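Local coordinates for envelope polyprotein (Puumala orthohantavirus, PDB 5FXU), which forms the Gn ectodomain of the hantaviral surface glycoprotein, an antigenic envelope component that probably works together with Gc in cell entry, at residues T214-T219 with N332-D337. Numbering follows the deposited sequence.
Sequences TLVQKT and NHSVCD. With NAG (2-acetamido-2-deoxy-beta-D-glucopyranose), chain D; NAG (2-acetamido-2-deoxy-beta-D-glucopyranose), chain B.
Lys218 reaches over to a glycosylated turn and ends between protein and sugar: its NZ lies 3.3 Å from Ser334 O, a weak hydrogen bond. The same NZ is 3.3 Å from the acetamide methyl C8 of the second N-acetylglucosamine, a close van der Waals contact. A bend at chi2 (85°) carries CD round, and the extended remainder of the chain runs on to this site. The turn itself illustrates how an N-linked sequon, here Asn332-His333-Ser334, can be held in a defined shape. It is a type I beta turn from Asn332 to Val335, reinforced by an Asx turn in which Ser334 N donates to Asn332 OD1 at 2.9 Å, from 42° above the carbonyl plane. Because the other branch of that amide, ND2, carries the first sugar, one planar group both braces the turn and bears the glycan. Ser334 CB lies 3.6 Å from the ring oxygen O5 of this sugar, and Val335 CG2 adds a further contact to the same atom. From the other segment, Val216 of helix 208-216 brings CG1, anti to the backbone N, within 3.1 Å of Ser334 OG, a tight van der Waals approach. Gln217 CG comes within 4.0 Å of His333 O. Deeper in, His333 stacks on Phe212, and its ND1 is hydrogen-bonded to Glu209. Aliphatic carbon against polar oxygen thus makes up much of this small interface (260 Å²): the Asx turn shapes the sequon internally, Lys218 adds a weak tie, and the Cys336-Cys221 disulfide joins the loop covalently just beyond 214-219.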
loop_
_atom_site.group_PDB
_atom_site.type_symbol
_atom_site.label_atom_id
_atom_site.label_comp_id
_atom_site.label_asym_id
_atom_site.label_seq_id
_atom_site.Cartn_x
_atom_site.Cartn_y
_atom_site.Cartn_z
ATOM N N THR A 214 4.249 5.377 -20.092
ATOM C CA THR A 214 3.455 5.183 -21.335
ATOM C C THR A 214 2.035 5.744 -21.197
ATOM O O THR A 214 1.502 6.341 -22.117
ATOM C CB THR A 214 3.334 3.730 -21.824
ATOM O OG1 THR A 214 2.589 2.947 -20.876
ATOM C CG2 THR A 214 4.707 3.123 -22.099
ATOM N N LEU A 215 1.435 5.566 -20.033
ATOM C CA LEU A 215 0.077 6.038 -19.816
ATOM C C LEU A 215 -0.051 7.572 -19.725
ATOM O O LEU A 215 -1.035 8.133 -20.195
ATOM C CB LEU A 215 -0.474 5.363 -18.556
ATOM C CG LEU A 215 -1.932 5.579 -18.174
ATOM C CD1 LEU A 215 -2.890 5.116 -19.265
ATOM C CD2 LEU A 215 -2.194 4.830 -16.880
ATOM N N VAL A 216 0.926 8.236 -19.108
ATOM C CA VAL A 216 0.845 9.694 -18.802
ATOM C C VAL A 216 1.990 10.595 -19.337
ATOM O O VAL A 216 2.107 11.748 -18.916
ATOM C CB VAL A 216 0.588 9.897 -17.262
ATOM C CG1 VAL A 216 0.698 11.347 -16.779
ATOM C CG2 VAL A 216 -0.806 9.387 -16.906
ATOM N N GLN A 217 2.793 10.140 -20.305
ATOM C CA GLN A 217 3.902 10.993 -20.777
ATOM C C GLN A 217 3.872 11.354 -22.229
ATOM O O GLN A 217 3.359 10.630 -23.071
ATOM C CB GLN A 217 5.287 10.404 -20.470
ATOM C CG GLN A 217 5.786 10.720 -19.080
ATOM C CD GLN A 217 7.250 10.416 -18.912
ATOM O OE1 GLN A 217 7.813 9.549 -19.596
ATOM N NE2 GLN A 217 7.873 11.103 -17.967
ATOM N N LYS A 218 4.503 12.489 -22.487
ATOM C CA LYS A 218 4.650 13.037 -23.832
ATOM C C LYS A 218 5.908 12.366 -24.419
ATOM O O LYS A 218 5.835 11.555 -25.355
ATOM C CB LYS A 218 4.746 14.592 -23.847
ATOM C CG LYS A 218 4.291 15.286 -22.566
ATOM C CD LYS A 218 5.403 15.376 -21.516
ATOM C CE LYS A 218 4.824 15.413 -20.108
ATOM N NZ LYS A 218 5.817 15.773 -19.059
ATOM N N THR A 219 7.046 12.651 -23.779
ATOM C CA THR A 219 8.384 12.312 -24.276
ATOM C C THR A 219 9.062 11.183 -23.465
ATOM O O THR A 219 8.497 10.676 -22.487
ATOM C CB THR A 219 9.262 13.587 -24.284
ATOM O OG1 THR A 219 9.350 14.126 -22.958
ATOM C CG2 THR A 219 8.662 14.652 -25.229
ATOM N N ASN A 332 4.379 12.236 -8.932
ATOM C CA ASN A 332 3.802 12.641 -10.222
ATOM C C ASN A 332 4.555 11.904 -11.339
ATOM O O ASN A 332 5.753 12.098 -11.533
ATOM C CB ASN A 332 3.845 14.182 -10.367
ATOM C CG ASN A 332 3.393 14.690 -11.724
ATOM O OD1 ASN A 332 3.029 13.924 -12.619
ATOM N ND2 ASN A 332 3.425 16.022 -11.880
ATOM N N HIS A 333 3.836 11.035 -12.048
ATOM C CA HIS A 333 4.425 10.192 -13.101
ATOM C C HIS A 333 4.872 10.943 -14.364
ATOM O O HIS A 333 5.720 10.438 -15.118
ATOM C CB HIS A 333 3.466 9.061 -13.463
ATOM C CG HIS A 333 3.193 8.136 -12.318
ATOM N ND1 HIS A 333 4.122 7.227 -11.861
ATOM C CD2 HIS A 333 2.119 8.007 -11.516
ATOM C CE1 HIS A 333 3.621 6.565 -10.836
ATOM N NE2 HIS A 333 2.407 7.023 -10.603
ATOM N N SER A 334 4.332 12.145 -14.577
ATOM C CA SER A 334 4.771 13.018 -15.681
ATOM C C SER A 334 6.195 13.571 -15.522
ATOM O O SER A 334 6.795 14.016 -16.487
ATOM C CB SER A 334 3.809 14.192 -15.836
ATOM O OG SER A 334 2.471 13.744 -15.987
ATOM N N VAL A 335 6.717 13.574 -14.303
ATOM C CA VAL A 335 8.091 14.008 -14.012
ATOM C C VAL A 335 9.038 12.858 -14.346
ATOM O O VAL A 335 8.647 11.700 -14.236
ATOM C CB VAL A 335 8.185 14.438 -12.524
ATOM C CG1 VAL A 335 9.614 14.611 -12.044
ATOM C CG2 VAL A 335 7.401 15.727 -12.325
ATOM N N CYS A 336 10.273 13.165 -14.732
ATOM C CA CYS A 336 11.252 12.120 -15.078
ATOM C C CYS A 336 12.159 11.735 -13.925
ATOM O O CYS A 336 12.408 10.553 -13.697
ATOM C CB CYS A 336 12.129 12.538 -16.263
ATOM S SG CYS A 336 11.599 12.021 -17.914
ATOM N N ASP A 337 12.663 12.728 -13.208
ATOM C CA ASP A 337 13.687 12.494 -12.191
ATOM C C ASP A 337 13.157 12.613 -10.776
ATOM O O ASP A 337 12.154 13.275 -10.527
ATOM C CB ASP A 337 14.846 13.485 -12.372
ATOM C CG ASP A 337 15.593 13.285 -13.681
ATOM O OD1 ASP A 337 15.837 12.121 -14.078
ATOM O OD2 ASP A 337 15.956 14.307 -14.300
HETATM C C1 NAG D . 3.089 16.705 -13.103
HETATM C C2 NAG D . 2.408 18.009 -12.758
HETATM C C3 NAG D . 2.101 18.784 -14.032
HETATM C C4 NAG D . 3.397 19.100 -14.775
HETATM C C5 NAG D . 4.194 17.809 -14.987
HETATM C C6 NAG D . 5.594 18.107 -15.516
HETATM C C7 NAG D . 0.937 18.085 -10.757
HETATM C C8 NAG D . 1.921 18.905 -9.969
HETATM N N2 NAG D . 1.200 17.708 -12.016
HETATM O O3 NAG D . 1.408 19.987 -13.682
HETATM O O4 NAG D . 3.081 19.660 -16.061
HETATM O O5 NAG D . 4.309 17.052 -13.771
HETATM O O6 NAG D . 6.357 18.764 -14.501
HETATM O O7 NAG D . -0.120 17.758 -10.256
HETATM C C1 NAG B . 3.267 21.088 -16.200
HETATM C C2 NAG B . 3.252 21.383 -17.702
HETATM C C3 NAG B . 3.260 22.893 -17.985
HETATM C C4 NAG B . 2.125 23.582 -17.231
HETATM C C5 NAG B . 2.218 23.252 -15.736
HETATM C C6 NAG B . 1.053 23.850 -14.943
HETATM C C7 NAG B . 4.348 19.526 -18.912
HETATM C C8 NAG B . 5.643 19.041 -19.500
HETATM N N2 NAG B . 4.400 20.731 -18.326
HETATM O O3 NAG B . 3.110 23.162 -19.392
HETATM O O4 NAG B . 2.197 25.001 -17.468
HETATM O O5 NAG B . 2.244 21.831 -15.523
HETATM O O6 NAG B . -0.031 22.919 -14.831
HETATM O O7 NAG B . 3.328 18.848 -18.970
#